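Local structure of phosphoinositol-specific phospholipase C (Pseudomonas sp., 5FYP) at residues A[194-199]-A[211-216]; A[199-204]-A[229-234]. The protein probably cleaves phosphoinositides at the phosphodiester bond in a calcium-dependent manner, as a phosphoinositide-specific phospholipase C of a Gram-negative bacterium. All coordinates share one frame; numbering follows the deposited sequence.

Contact 1: A[194-199]-A[211-216]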
ATOM      1  N   GLN A 194      -1.454 -16.133   4.181  1.00  8.36           N
ATOM      2  CA  GLN A 194      -0.560 -16.693   5.177  1.00  9.00           C
ATOM      3  C   GLN A 194       0.694 -15.830   5.388  1.00  8.14           C
ATOM      4  O   GLN A 194       1.157 -15.722   6.519  1.00  9.04           O
ATOM      5  CB  GLN A 194      -0.143 -18.110   4.748  1.00 10.57           C
ATOM      6  CG  GLN A 194      -1.203 -19.176   4.855  1.00 13.24           C
ATOM      7  CD  GLN A 194      -2.226 -19.248   3.729  1.00 13.93           C
ATOM      8  OE1 GLN A 194      -2.314 -18.367   2.801  1.00 13.46           O
ATOM      9  NE2 GLN A 194      -3.065 -20.288   3.812  1.00 15.32           N
ATOM     10  N   LYS A 195       1.246 -15.255   4.317  1.00  8.47           N
ATOM     11  CA  LYS A 195       2.453 -14.455   4.477  1.00  8.49           C
ATOM     12  C   LYS A 195       2.187 -13.168   5.242  1.00  7.85           C
ATOM     13  O   LYS A 195       3.061 -12.677   5.957  1.00  8.67           O
ATOM     14  CB  LYS A 195       3.130 -14.161   3.131  1.00  8.58           C
ATOM     15  CG  LYS A 195       4.094 -15.234   2.644  1.00 10.15           C
ATOM     16  CD  LYS A 195       3.517 -16.608   2.471  1.00 11.04           C
ATOM     17  CE  LYS A 195       4.536 -17.561   1.851  1.00 12.58           C
ATOM     18  NZ  LYS A 195       4.057 -18.948   1.747  1.00 15.25           N
ATOM     19  N   LEU A 196       0.989 -12.612   5.089  1.00  7.10           N
ATOM     20  CA  LEU A 196       0.580 -11.447   5.854  1.00  7.32           C
ATOM     21  C   LEU A 196       0.367 -11.825   7.323  1.00  7.40           C
ATOM     22  O   LEU A 196       0.714 -11.062   8.219  1.00  7.70           O
ATOM     23  CB  LEU A 196      -0.690 -10.818   5.267  1.00  7.41           C
ATOM     24  CG  LEU A 196      -0.492  -9.914   4.046  1.00  8.50           C
ATOM     25  CD1 LEU A 196       0.383 -10.417   2.956  1.00  9.78           C
ATOM     26  CD2 LEU A 196      -1.836  -9.498   3.521  1.00  8.32           C
ATOM     27  N   SER A 197      -0.228 -12.997   7.558  1.00  7.41           N
ATOM     28  CA  SER A 197      -0.441 -13.462   8.921  1.00  8.22           C
ATOM     29  C   SER A 197       0.892 -13.677   9.647  1.00  8.75           C
ATOM     30  O   SER A 197       1.029 -13.322  10.814  1.00  9.63           O
ATOM     31  CB  SER A 197      -1.272 -14.729   8.894  1.00  8.17           C
ATOM     32  OG  SER A 197      -1.722 -15.052  10.208  1.00  9.56           O
ATOM     33  N   GLN A 198       1.858 -14.199   8.913  1.00  8.43           N
ATOM     34  CA  GLN A 198       3.193 -14.412   9.475  1.00  9.43           C
ATOM     35  C   GLN A 198       3.838 -13.064   9.851  1.00  8.90           C
ATOM     36  O   GLN A 198       4.465 -12.941  10.900  1.00  9.84           O
ATOM     37  CB  GLN A 198       4.058 -15.152   8.474  1.00 10.07           C
ATOM     38  CG  GLN A 198       3.648 -16.612   8.302  1.00 11.26           C
ATOM     39  CD  GLN A 198       4.092 -17.215   6.981  1.00 12.45           C
ATOM     40  OE1 GLN A 198       4.926 -16.676   6.270  1.00 16.75           O
ATOM     41  NE2 GLN A 198       3.558 -18.354   6.663  1.00 16.99           N
ATOM     42  N   TYR A 199       3.705 -12.077   8.961  1.00  8.59           N
ATOM     43  CA  TYR A 199       4.239 -10.746   9.239  1.00  7.90           C
ATOM     44  C   TYR A 199       3.599 -10.151  10.499  1.00  8.46           C
ATOM     45  O   TYR A 199       4.294  -9.677  11.402  1.00  9.27           O
ATOM     46  CB  TYR A 199       4.040  -9.861   8.010  1.00  8.57           C
ATOM     47  CG  TYR A 199       4.399  -8.420   8.283  1.00  8.39           C
ATOM     48  CD1 TYR A 199       5.721  -7.973   8.180  1.00  8.47           C
ATOM     49  CD2 TYR A 199       3.440  -7.516   8.684  1.00  8.65           C
ATOM     50  CE1 TYR A 199       6.067  -6.676   8.497  1.00  8.67           C
ATOM     51  CE2 TYR A 199       3.760  -6.198   8.991  1.00  8.37           C
ATOM     52  CZ  TYR A 199       5.093  -5.788   8.912  1.00  8.56           C
ATOM     53  OH  TYR A 199       5.385  -4.506   9.251  1.00  9.10           O
ATOM     54  N   ILE A 211      -1.016  -4.601   6.748  1.00  6.24           N
ATOM     55  CA  ILE A 211      -1.336  -5.772   5.955  1.00  6.49           C
ATOM     56  C   ILE A 211      -2.674  -5.593   5.235  1.00  6.22           C
ATOM     57  O   ILE A 211      -3.612  -5.024   5.785  1.00  7.62           O
ATOM     58  CB  ILE A 211      -1.317  -7.066   6.779  1.00  6.93           C
ATOM     59  CG1 ILE A 211      -2.315  -7.082   7.939  1.00  8.07           C
ATOM     60  CG2 ILE A 211       0.098  -7.355   7.276  1.00  7.50           C
ATOM     61  CD1 ILE A 211      -2.540  -8.463   8.518  1.00  8.54           C
ATOM     62  N   SER A 212      -2.736  -6.041   3.976  1.00  5.92           N
ATOM     63  CA  SER A 212      -3.952  -5.893   3.202  1.00  5.77           C
ATOM     64  C   SER A 212      -4.279  -7.211   2.507  1.00  5.87           C
ATOM     65  O   SER A 212      -3.752  -7.488   1.432  1.00  6.81           O
ATOM     66  CB  SER A 212      -3.809  -4.772   2.191  1.00  6.52           C
ATOM     67  OG  SER A 212      -5.020  -4.610   1.488  1.00  7.12           O
ATOM     68  N   PRO A 213      -5.080  -8.054   3.161  1.00  5.95           N
ATOM     69  CA  PRO A 213      -5.287  -9.408   2.624  1.00  6.35           C
ATOM     70  C   PRO A 213      -6.141  -9.441   1.376  1.00  5.73           C
ATOM     71  O   PRO A 213      -7.019  -8.602   1.163  1.00  6.20           O
ATOM     72  CB  PRO A 213      -5.976 -10.133   3.780  1.00  7.00           C
ATOM     73  CG  PRO A 213      -6.657  -9.055   4.544  1.00  7.91           C
ATOM     74  CD  PRO A 213      -5.718  -7.878   4.469  1.00  6.26           C
ATOM     75  N   VAL A 214      -5.913 -10.493   0.594  1.00  6.37           N
ATOM     76  CA  VAL A 214      -6.773 -10.870  -0.508  1.00  7.02           C
ATOM     77  C   VAL A 214      -8.167 -11.110   0.074  1.00  6.98           C
ATOM     78  O   VAL A 214      -8.345 -11.846   1.041  1.00  8.17           O
ATOM     79  CB  VAL A 214      -6.261 -12.153  -1.200  1.00  8.23           C
ATOM     80  CG1 VAL A 214      -7.231 -12.605  -2.278  1.00 10.00           C
ATOM     81  CG2 VAL A 214      -4.865 -11.937  -1.783  1.00  9.05           C
ATOM     82  N   THR A 215      -9.168 -10.466  -0.550  1.00  6.82           N
ATOM     83  CA  THR A 215     -10.535 -10.370  -0.001  1.00  6.80           C
ATOM     84  C   THR A 215     -11.563 -10.883  -0.983  1.00  7.80           C
ATOM     85  O   THR A 215     -11.652 -10.339  -2.081  1.00  9.35           O
ATOM     86  CB  THR A 215     -10.767  -8.909   0.362  1.00  7.38           C
ATOM     87  OG1 THR A 215      -9.823  -8.499   1.369  1.00  7.37           O
ATOM     88  CG2 THR A 215     -12.172  -8.626   0.885  1.00  8.12           C
ATOM     89  N   ASN A 216     -12.314 -11.892  -0.547  1.00  7.83           N
ATOM     90  CA  ASN A 216     -13.408 -12.433  -1.351  1.00  9.13           C
ATOM     91  C   ASN A 216     -14.617 -12.858  -0.531  1.00  8.59           C
ATOM     92  O   ASN A 216     -15.505 -13.523  -1.040  1.00 11.23           O
ATOM     93  CB  ASN A 216     -12.965 -13.518  -2.329  1.00 11.11           C
ATOM     94  CG  ASN A 216     -12.482 -14.758  -1.665  1.00 13.84           C
ATOM     95  OD1 ASN A 216     -12.735 -15.011  -0.513  1.00 14.70           O
ATOM     96  ND2 ASN A 216     -11.714 -15.525  -2.413  1.00 23.38           N
TER

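Contact 2: A[199-204]-A[229-234]. With SO4 (sulfate ion), chain E.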
ATOM      1  N   TYR A 199       3.705 -12.077   8.961  1.00  8.59           N
ATOM      2  CA  TYR A 199       4.239 -10.746   9.239  1.00  7.90           C
ATOM      3  C   TYR A 199       3.599 -10.151  10.499  1.00  8.46           C
ATOM      4  O   TYR A 199       4.294  -9.677  11.402  1.00  9.27           O
ATOM      5  CB  TYR A 199       4.040  -9.861   8.010  1.00  8.57           C
ATOM      6  CG  TYR A 199       4.399  -8.420   8.283  1.00  8.39           C
ATOM      7  CD1 TYR A 199       5.721  -7.973   8.180  1.00  8.47           C
ATOM      8  CD2 TYR A 199       3.440  -7.516   8.684  1.00  8.65           C
ATOM      9  CE1 TYR A 199       6.067  -6.676   8.497  1.00  8.67           C
ATOM     10  CE2 TYR A 199       3.760  -6.198   8.991  1.00  8.37           C
ATOM     11  CZ  TYR A 199       5.093  -5.788   8.912  1.00  8.56           C
ATOM     12  OH  TYR A 199       5.385  -4.506   9.251  1.00  9.10           O
ATOM     13  N   ALA A 200       2.272 -10.193  10.588  1.00  8.18           N
ATOM     14  CA  ALA A 200       1.580  -9.603  11.718  1.00  8.54           C
ATOM     15  C   ALA A 200       1.877 -10.338  13.019  1.00  9.18           C
ATOM     16  O   ALA A 200       1.999  -9.713  14.076  1.00 10.73           O
ATOM     17  CB  ALA A 200       0.079  -9.540  11.462  1.00  8.96           C
ATOM     18  N   GLU A 201       1.982 -11.666  12.964  1.00  9.79           N
ATOM     19  CA  GLU A 201       2.339 -12.425  14.176  1.00 11.41           C
ATOM     20  C   GLU A 201       3.737 -12.076  14.660  1.00 11.13           C
ATOM     21  O   GLU A 201       3.976 -12.023  15.859  1.00 12.68           O
ATOM     22  CB  GLU A 201       2.170 -13.921  13.917  1.00 13.04           C
ATOM     23  CG  GLU A 201       0.696 -14.265  13.866  1.00 20.00           C
ATOM     24  CD  GLU A 201       0.325 -15.636  14.253  1.00 22.61           C
ATOM     25  OE1 GLU A 201       1.241 -16.518  14.224  1.00 23.57           O
ATOM     26  OE2 GLU A 201      -0.901 -15.758  14.552  1.00 24.51           O
ATOM     27  N   ALA A 202       4.640 -11.819  13.736  1.00 10.92           N
ATOM     28  CA  ALA A 202       6.019 -11.469  14.101  1.00 10.29           C
ATOM     29  C   ALA A 202       6.127 -10.046  14.678  1.00 11.47           C
ATOM     30  O   ALA A 202       6.859  -9.842  15.638  1.00 14.01           O
ATOM     31  CB  ALA A 202       6.931 -11.603  12.900  1.00 11.75           C
ATOM     32  N   ARG A 203       5.420  -9.103  14.086  1.00 10.50           N
ATOM     33  CA  ARG A 203       5.636  -7.684  14.386  1.00 10.78           C
ATOM     34  C   ARG A 203       4.618  -7.076  15.345  1.00 10.69           C
ATOM     35  O   ARG A 203       4.896  -6.049  15.951  1.00 12.33           O
ATOM     36  CB  ARG A 203       5.713  -6.855  13.101  1.00 11.02           C
ATOM     37  CG  ARG A 203       6.797  -7.309  12.119  1.00 11.42           C
ATOM     38  CD  ARG A 203       8.161  -7.484  12.728  1.00 12.41           C
ATOM     39  NE  ARG A 203       8.626  -6.256  13.373  1.00 12.55           N
ATOM     40  CZ  ARG A 203       9.323  -6.190  14.514  1.00 20.01           C
ATOM     41  NH1 ARG A 203       9.654  -7.292  15.192  1.00 22.25           N
ATOM     42  NH2 ARG A 203       9.623  -5.023  15.025  1.00 24.98           N
ATOM     43  N   THR A 204       3.417  -7.668  15.402  1.00 11.11           N
ATOM     44  CA  THR A 204       2.301  -7.207  16.229  1.00 11.92           C
ATOM     45  C   THR A 204       2.172  -5.683  16.141  1.00 11.16           C
ATOM     46  O   THR A 204       2.155  -5.121  15.038  1.00 11.42           O
ATOM     47  CB  THR A 204       2.317  -7.823  17.630  1.00 15.36           C
ATOM     48  OG1 THR A 204       3.472  -7.401  18.357  1.00 17.14           O
ATOM     49  CG2 THR A 204       2.244  -9.336  17.551  1.00 17.09           C
ATOM     50  N   SER A 229      -4.497 -16.272  11.000  1.00  7.13           N
ATOM     51  CA  SER A 229      -4.998 -16.463  12.351  1.00  7.56           C
ATOM     52  C   SER A 229      -5.998 -15.361  12.730  1.00  7.37           C
ATOM     53  O   SER A 229      -6.037 -14.271  12.151  1.00  7.22           O
ATOM     54  CB  SER A 229      -3.848 -16.426  13.344  1.00  8.40           C
ATOM     55  OG  SER A 229      -3.237 -15.140  13.352  1.00  8.58           O
ATOM     56  N   SER A 230      -6.813 -15.650  13.732  0.50  7.75           N
ATOM     57  CA  SER A 230      -7.664 -14.637  14.325  0.50  7.37           C
ATOM     58  C   SER A 230      -6.842 -13.433  14.853  0.50  7.56           C
ATOM     59  O   SER A 230      -7.186 -12.265  14.665  0.50  7.57           O
ATOM     60  CB  SER A 230      -8.522 -15.270  15.398  0.50  7.35           C
ATOM     61  OG  SER A 230      -9.348 -14.289  15.946  0.50  6.63           O
ATOM     62  N   GLN A 231      -5.725 -13.716  15.511  1.00  8.40           N
ATOM     63  CA  GLN A 231      -4.900 -12.631  16.045  1.00  9.12           C
ATOM     64  C   GLN A 231      -4.415 -11.698  14.911  1.00  7.74           C
ATOM     65  O   GLN A 231      -4.517 -10.473  15.014  1.00  8.48           O
ATOM     66  CB  GLN A 231      -3.691 -13.213  16.758  1.00 12.24           C
ATOM     67  CG  GLN A 231      -2.665 -12.199  17.199  1.00 18.91           C
ATOM     68  CD  GLN A 231      -1.369 -12.843  17.690  1.00 25.51           C
ATOM     69  OE1 GLN A 231      -1.379 -14.010  18.057  1.00 39.20           O
ATOM     70  NE2 GLN A 231      -0.256 -12.104  17.701  1.00 19.32           N
ATOM     71  N   SER A 232      -3.911 -12.280  13.830  1.00  7.55           N
ATOM     72  CA  SER A 232      -3.462 -11.442  12.717  1.00  7.39           C
ATOM     73  C   SER A 232      -4.597 -10.687  12.053  1.00  6.97           C
ATOM     74  O   SER A 232      -4.432  -9.543  11.581  1.00  7.02           O
ATOM     75  CB  SER A 232      -2.702 -12.247  11.696  1.00  8.48           C
ATOM     76  OG  SER A 232      -1.487 -12.671  12.275  1.00 10.00           O
ATOM     77  N   SER A 233      -5.764 -11.324  11.981  1.00  6.79           N
ATOM     78  CA  SER A 233      -6.955 -10.707  11.394  1.00  6.40           C
ATOM     79  C   SER A 233      -7.287  -9.376  12.068  1.00  6.21           C
ATOM     80  O   SER A 233      -7.749  -8.454  11.436  1.00  6.27           O
ATOM     81  CB  SER A 233      -8.120 -11.649  11.474  1.00  6.69           C
ATOM     82  OG  SER A 233      -7.920 -12.822  10.693  1.00  7.18           O
ATOM     83  N   GLY A 234      -7.054  -9.317  13.385  1.00  6.55           N
ATOM     84  CA  GLY A 234      -7.387  -8.118  14.143  1.00  7.00           C
ATOM     85  C   GLY A 234      -6.613  -6.868  13.747  1.00  6.41           C
ATOM     86  O   GLY A 234      -7.062  -5.773  14.036  1.00  7.33           O
TER
HETATM   87  S   SO4 E1299      11.559  -5.697  18.244  1.00 30.79           S
HETATM   88  O1  SO4 E1299      10.834  -6.945  17.813  1.00 37.67           O
HETATM   89  O2  SO4 E1299      13.007  -6.046  18.393  1.00 35.15           O
HETATM   90  O3  SO4 E1299      11.421  -4.642  17.189  1.00 39.32           O
HETATM   91  O4  SO4 E1299      11.184  -5.246  19.627  1.00 36.49           O
HETATM   92  O   HOH W   1       2.369 -12.862  17.939  1.00 23.33           O
HETATM   93  O   HOH W   2      -2.362 -16.875  17.193  1.00 68.69           O

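Contact 1: A[194-199]-A[211-216]
Leu196 and Ile211 carry this contact, their side chains sliding past each other in opposite directions. Leu196 CG lies 4.0 Å from Ile211 CB, and Leu196 CB packs on the same branch point. The chi1 of Leu196 is -80°, which sets CG anti to its carbonyl carbon. Leu196 CD2 continues past Ile211 to the backbone of Ser212 and Pro213. Leu196 CD2 lies 3.5 Å from Ser212 O. It also rests on the CA of Pro213, so a methyl group packs on main chain as well as on side chains. Pro213 CB adds a lighter touch on CD2.

Ile211 ends strand 210-211, an outer strand of a mixed sheet that also holds the parallel strands 114-120 and 184-189. Helix 193-203 connects 184-189 to 210-211, which run parallel as neighbours. This is a beta-alpha-beta crossover, in keeping with the TIM-barrel clan of the family. The contact is the apolar seam between that helix and the strand it leads to, and Leu188 of strand 184-189 also packs on Leu196.

Tyr199 is one turn further along the helix. Tyr199 CD2 meets Ile211 CG2 at 3.6 Å, with the methyl approaching the ring obliquely. Ile211 CG2 also lies 3.9 Å from Leu196 O. Tyr199 OH turns to another helix and hydrogen-bonds to Asp137 OD1.

Contact 2: A[199-204]-A[229-234]
Ala200 and Ser232 form the close-packed side of this contact. Ala200 CB sits 3.6 Å from Ser232 OG. Ser232 OG also lies 3.1 Å from Glu201 CG. Ser232 OG hydrogen-bonds to Ser197 O of helix 193-203.

Toward solvent the contact is polar. Ser229 OG, set between its backbone N and carbonyl carbon (chi1 64°), donates to Glu201 OE2 at 2.7 Å, on the anti side of the carboxylate and 35° out of its plane. Ser229 OG also accepts from Ser232 N at 3.0 Å, a nearly straight bond (163°). An alanine in place of Ser229 would probably leave Ser232 N without its cap and Glu201 OE2 without this donor, freeing the carboxylate to turn.

Further out the link is looser: two waters bridge the extended Gln231 side chain to Glu201. One joins Gln231 NE2 to Glu201 O, and the other joins Gln231 OE1 to Glu201 OE2. Thr204 CG2 touches Gln231 NE2 at 3.7 Å. Arg203, which does not touch 229-234, binds a sulfate, probably from the crystallisation liquor, through NH1 and NH2. The pattern is that of a serine N-cap on the short helix 230-233, tied by its hydroxyl to a neighbouring helix.

Contacts 1 and 2 are both built on helix 193-203, with centres about 9 Å apart, and they share Tyr199. Along the chain the segments alternate: 194-199, 199-204, 211-216, 229-234. The first half of the helix therefore meets the strand end and the loop after it, and the second half meets the later helix 230-233. The two contacts also touch directly. Ser197 OG probably hydrogen-bonds to Ser229 N. Ile211 CD1 packs on Ala200 CB and Ser232 O. Contact 1 is buried; contact 2, further from the chain centre, is partly buried. One helix is thus packed against the edge strand of the sheet and against the later helix 230-233.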